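Phytase (Debaryomyces castellii, PDB 2GFI) hydrolyses phosphate esters of inositol hexakisphosphate (phytate), acting as a 3-phytase of the histidine acid phosphatase family. Local coordinates at residues Gly50-Asp54 with Ala395-Ile399; Glu385-Tyr390 with Ser409-Tyr415. All blocks are in the same frame, centred on the assembly; numbering follows the deposited sequence.

Interaction 1: residues Gly50-Asp54 with Ala395-Ile399; sequences GISTD and AVIPI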
# COMPACT_ATOMS: atom_id res chain seq x y z
N GLY A 50 0.63 15.81 9.50
CA GLY A 50 1.78 15.01 9.88
C GLY A 50 2.02 15.00 11.36
O GLY A 50 2.99 14.43 11.81
N ILE A 51 1.12 15.64 12.13
CA ILE A 51 1.23 15.72 13.57
C ILE A 51 0.90 14.40 14.13
O ILE A 51 -0.12 13.78 13.77
CB ILE A 51 0.32 16.81 14.14
CG1 ILE A 51 0.69 18.17 13.53
CG2 ILE A 51 0.48 16.89 15.61
CD1 ILE A 51 -0.39 19.17 13.66
N SER A 52 1.76 13.91 15.00
CA SER A 52 1.49 12.61 15.59
C SER A 52 0.23 12.73 16.47
O SER A 52 0.02 13.72 17.20
CB SER A 52 2.73 12.12 16.30
OG SER A 52 2.34 11.25 17.35
N THR A 53 -0.66 11.75 16.36
CA THR A 53 -1.95 11.86 17.05
C THR A 53 -1.81 11.27 18.42
O THR A 53 -2.69 11.50 19.26
CB THR A 53 -3.09 11.17 16.29
OG1 THR A 53 -2.73 9.81 16.00
CG2 THR A 53 -3.31 11.82 14.94
N ASP A 54 -0.73 10.50 18.63
CA ASP A 54 -0.31 10.07 19.96
C ASP A 54 -0.31 11.20 20.97
O ASP A 54 0.04 12.34 20.64
CB ASP A 54 1.14 9.61 19.94
CG ASP A 54 1.35 8.31 19.22
OD1 ASP A 54 0.54 7.92 18.36
OD2 ASP A 54 2.34 7.61 19.46
N ALA A 395 -6.81 13.56 12.43
CA ALA A 395 -5.71 14.47 12.18
C ALA A 395 -5.71 15.55 13.25
O ALA A 395 -6.76 16.08 13.56
CB ALA A 395 -5.86 15.12 10.81
N VAL A 396 -4.54 15.87 13.82
CA VAL A 396 -4.50 16.99 14.74
C VAL A 396 -4.66 18.20 13.88
O VAL A 396 -3.96 18.34 12.88
CB VAL A 396 -3.18 17.09 15.54
CG1 VAL A 396 -3.16 18.38 16.37
CG2 VAL A 396 -2.95 15.81 16.40
N ILE A 397 -5.60 19.06 14.25
CA ILE A 397 -5.77 20.37 13.61
C ILE A 397 -5.46 21.44 14.63
O ILE A 397 -6.33 21.76 15.45
CB ILE A 397 -7.20 20.54 13.04
CG1 ILE A 397 -7.61 19.31 12.18
CG2 ILE A 397 -7.34 21.87 12.29
CD1 ILE A 397 -6.81 19.09 10.86
N PRO A 398 -4.25 21.99 14.63
CA PRO A 398 -3.91 23.02 15.59
C PRO A 398 -4.79 24.28 15.44
O PRO A 398 -5.25 24.61 14.33
CB PRO A 398 -2.44 23.32 15.29
CG PRO A 398 -1.91 22.05 14.64
CD PRO A 398 -3.10 21.66 13.75
N ILE A 399 -5.05 24.95 16.56
CA ILE A 399 -5.74 26.21 16.55
C ILE A 399 -4.75 27.25 16.14
O ILE A 399 -3.66 27.32 16.69
CB ILE A 399 -6.30 26.55 17.93
CG1 ILE A 399 -7.23 25.45 18.40
CG2 ILE A 399 -6.96 27.91 17.88
CD1 ILE A 399 -7.55 25.55 19.86
O HOH W 1 -2.29 14.37 12.36
O HOH W 2 -2.14 16.63 11.53
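Ile51 and Val396 meet branch to branch, their side chains crossing at about a right angle. In Ile51 the CG2 methyl stands anti to the backbone N (chi1 -60°) and lies against Val396, 3.7 Å from Val396 CB. The longer arm, CG1 and CD1, runs the other way, anti to the carbonyl carbon, and is stretched out by chi2 of 161°. Its end reaches CG and CD of Pro398: Ile51 CD1 is 3.4 Å from Pro398 CG, tighter than ordinary van der Waals contact. Val396 receives the isoleucine between its two methyls. CG1 touches both ends of the Ile51 side chain, while CG2 extends toward the backbone of the loop, 3.7 Å from Ser52 O and 4.1 Å from Thr53 CA.

The two backbones do not pair directly. One water accepts from Val396 N (3.1 Å) and lies within hydrogen-bonding distance of Ile51 O; a second lies within such distance of Val396 O, 2.8 Å, and accepts only weakly from Ile51 N. Beside the aliphatic cluster, these two waters lie between the backbones of the loop that precedes strand 59-69 and the short strand 395-397. Arg389 of the adjoining strand packs on both Ile51 and Val396. A second subunit lies close by: its Ile281 packs on Ile51 and its Phe359 on Pro398. The direct contact between loop and strand is thus apolar packing, and the peptide groups meet through water instead of extending the sheet.

Interaction 2: residues Glu385-Tyr390 with Ser409-Tyr415; sequences ESYVRY and SCNLNDY
Asn411 turns CG anti to its own N (chi1 -164°), while Glu385 folds back at chi2 (-63°), and these torsions bring amide and carboxylate together with their planes 52° apart. Asn411 ND2 donates to Glu385 OE1 at 2.9 Å along a nearly straight N-H. The acceptor lies in the amide plane, but the donor comes from above the carboxylate plane. The other amide atom, Asn411 OD1, accepts from Asn413 N at 3.1 Å, so Asn411 is the N-cap of helix 412-423. One water donates to both Glu385 OE1 and Asn411 OD1 and accepts from Ser386 N, bridging two oxygens that cannot bond each other. The amide is thus fixed at both ends, and its rotation with it.

Behind this polar corner the segments form a short antiparallel strand pairing that runs straight into a helix. Val388 and Cys410 are a hydrogen-bonded pair, joined by Val388 N to Cys410 O and by Cys410 N to Val388 O, each 2.7 Å; Tyr387 and Asn411 follow as a non-hydrogen-bonded pair. Leu412 N then donates to Ser386 O, tying the first turn of the helix to the strand edge. A disulfide from Cys410 to Cys402 anchors the short strand to the preceding loop.

On the face bearing Val388 and Cys410, Val388 CG1 sits over the centre of the Tyr415 ring in a CH-pi contact, 4.1 Å from its centroid and nearly along the ring normal. The hydroxyl of Tyr415 is hydrogen-bonded to that of Tyr390 (Tyr415 OH to Tyr390 OH 2.6 Å), each oxygen near the plane of the other ring, while Leu310 of helix 302-318 packs on both tyrosines.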
# COMPACT_ATOMS: atom_id res chain seq x y z
N GLU A 385 1.01 22.51 33.41
CA GLU A 385 0.08 23.14 32.48
C GLU A 385 -0.81 22.09 31.83
O GLU A 385 -0.39 20.96 31.62
CB GLU A 385 0.85 23.91 31.41
CG GLU A 385 1.72 25.02 31.96
CD GLU A 385 0.93 26.11 32.67
OE1 GLU A 385 -0.27 26.32 32.32
OE2 GLU A 385 1.50 26.76 33.58
N SER A 386 -2.04 22.48 31.53
CA SER A 386 -2.94 21.63 30.76
C SER A 386 -3.11 22.19 29.37
O SER A 386 -3.22 23.42 29.18
CB SER A 386 -4.32 21.51 31.39
OG SER A 386 -4.25 20.67 32.49
N TYR A 387 -3.15 21.26 28.43
CA TYR A 387 -3.21 21.58 27.01
C TYR A 387 -4.43 20.92 26.38
O TYR A 387 -4.86 19.85 26.79
CB TYR A 387 -1.94 21.15 26.31
CG TYR A 387 -0.76 21.92 26.84
CD1 TYR A 387 -0.40 23.14 26.28
CD2 TYR A 387 -0.04 21.44 27.93
CE1 TYR A 387 0.66 23.86 26.79
CE2 TYR A 387 1.02 22.13 28.44
CZ TYR A 387 1.36 23.34 27.88
OH TYR A 387 2.42 24.04 28.40
N VAL A 388 -4.96 21.61 25.38
CA VAL A 388 -6.12 21.17 24.66
C VAL A 388 -5.74 21.13 23.17
O VAL A 388 -5.01 21.97 22.69
CB VAL A 388 -7.29 22.16 24.96
CG1 VAL A 388 -8.41 21.97 24.01
CG2 VAL A 388 -7.81 21.93 26.39
N ARG A 389 -6.20 20.12 22.44
CA ARG A 389 -6.08 20.18 20.99
C ARG A 389 -7.20 19.40 20.33
O ARG A 389 -7.85 18.56 20.96
CB ARG A 389 -4.70 19.68 20.51
CG ARG A 389 -4.53 18.19 20.62
CD ARG A 389 -3.25 17.71 20.01
NE ARG A 389 -3.09 16.29 20.22
CZ ARG A 389 -2.00 15.62 19.90
NH1 ARG A 389 -0.96 16.27 19.37
NH2 ARG A 389 -1.94 14.30 20.14
N TYR A 390 -7.41 19.70 19.05
CA TYR A 390 -8.42 19.05 18.24
C TYR A 390 -7.85 17.98 17.33
O TYR A 390 -6.83 18.20 16.69
CB TYR A 390 -9.08 20.10 17.37
CG TYR A 390 -10.09 20.92 18.10
CD1 TYR A 390 -11.44 20.53 18.11
CD2 TYR A 390 -9.71 22.08 18.80
CE1 TYR A 390 -12.38 21.29 18.77
CE2 TYR A 390 -10.67 22.84 19.48
CZ TYR A 390 -11.98 22.43 19.46
OH TYR A 390 -12.93 23.17 20.12
N SER A 409 -0.62 21.90 20.73
CA SER A 409 -1.81 22.09 21.54
C SER A 409 -1.89 23.51 22.09
O SER A 409 -0.95 24.30 22.01
CB SER A 409 -1.78 21.07 22.67
OG SER A 409 -0.59 21.21 23.43
N CYS A 410 -3.03 23.82 22.68
CA CYS A 410 -3.31 25.12 23.22
C CYS A 410 -3.41 25.03 24.76
O CYS A 410 -4.21 24.22 25.26
CB CYS A 410 -4.65 25.57 22.68
SG CYS A 410 -5.02 27.26 23.09
N ASN A 411 -2.61 25.82 25.48
CA ASN A 411 -2.73 25.89 26.94
C ASN A 411 -4.19 26.17 27.28
O ASN A 411 -4.80 27.05 26.69
CB ASN A 411 -1.85 27.00 27.53
CG ASN A 411 -1.64 26.86 29.04
OD1 ASN A 411 -2.59 26.83 29.82
ND2 ASN A 411 -0.38 26.77 29.45
N LEU A 412 -4.76 25.43 28.20
CA LEU A 412 -6.17 25.67 28.53
C LEU A 412 -6.49 27.13 28.86
O LEU A 412 -7.59 27.62 28.56
CB LEU A 412 -6.63 24.73 29.63
CG LEU A 412 -8.06 24.86 30.15
CD1 LEU A 412 -9.11 24.71 29.07
CD2 LEU A 412 -8.21 23.83 31.22
N ASN A 413 -5.53 27.84 29.46
CA ASN A 413 -5.68 29.26 29.73
C ASN A 413 -5.86 30.07 28.48
O ASN A 413 -6.78 30.87 28.38
CB ASN A 413 -4.51 29.78 30.59
CG ASN A 413 -4.48 29.14 31.96
OD1 ASN A 413 -5.53 28.96 32.59
ND2 ASN A 413 -3.29 28.77 32.42
N ASP A 414 -4.98 29.83 27.50
CA ASP A 414 -5.09 30.40 26.17
C ASP A 414 -6.32 29.91 25.42
O ASP A 414 -6.95 30.67 24.70
CB ASP A 414 -3.85 30.04 25.37
CG ASP A 414 -2.61 30.73 25.89
OD1 ASP A 414 -2.73 31.88 26.39
OD2 ASP A 414 -1.48 30.20 25.84
N TYR A 415 -6.67 28.64 25.61
CA TYR A 415 -7.85 28.09 24.95
C TYR A 415 -9.12 28.79 25.41
O TYR A 415 -10.04 29.00 24.62
CB TYR A 415 -7.97 26.58 25.15
CG TYR A 415 -9.17 26.05 24.35
CD1 TYR A 415 -9.20 26.17 22.94
CD2 TYR A 415 -10.27 25.46 25.00
CE1 TYR A 415 -10.29 25.74 22.22
CE2 TYR A 415 -11.36 25.01 24.27
CZ TYR A 415 -11.36 25.15 22.88
OH TYR A 415 -12.43 24.72 22.15
O HOH W 3 -2.79 25.27 32.14

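The centres of interactions 1 and 2 lie about 13 Å apart, on the same side of the chain's centre, and their segments alternate along the chain: 50-54, 385-390, 395-399, 409-415. Both reach one mixed sheet, in which strand 385-392 pairs antiparallel with strands 395-397 and 410-411. They are stitched together by Ile397 N to Tyr390 O, 2.9 Å, and by Arg389, whose NH2 donates to Asp54 O and whose NE forms a salt bridge with Glu378 of strand 374-382. The loop before strand 59-69 and helix 412-423 are thereby both attached to this part of the sheet, away from the predicted catalytic His70 and Asp333; interaction 1 also borders the second subunit.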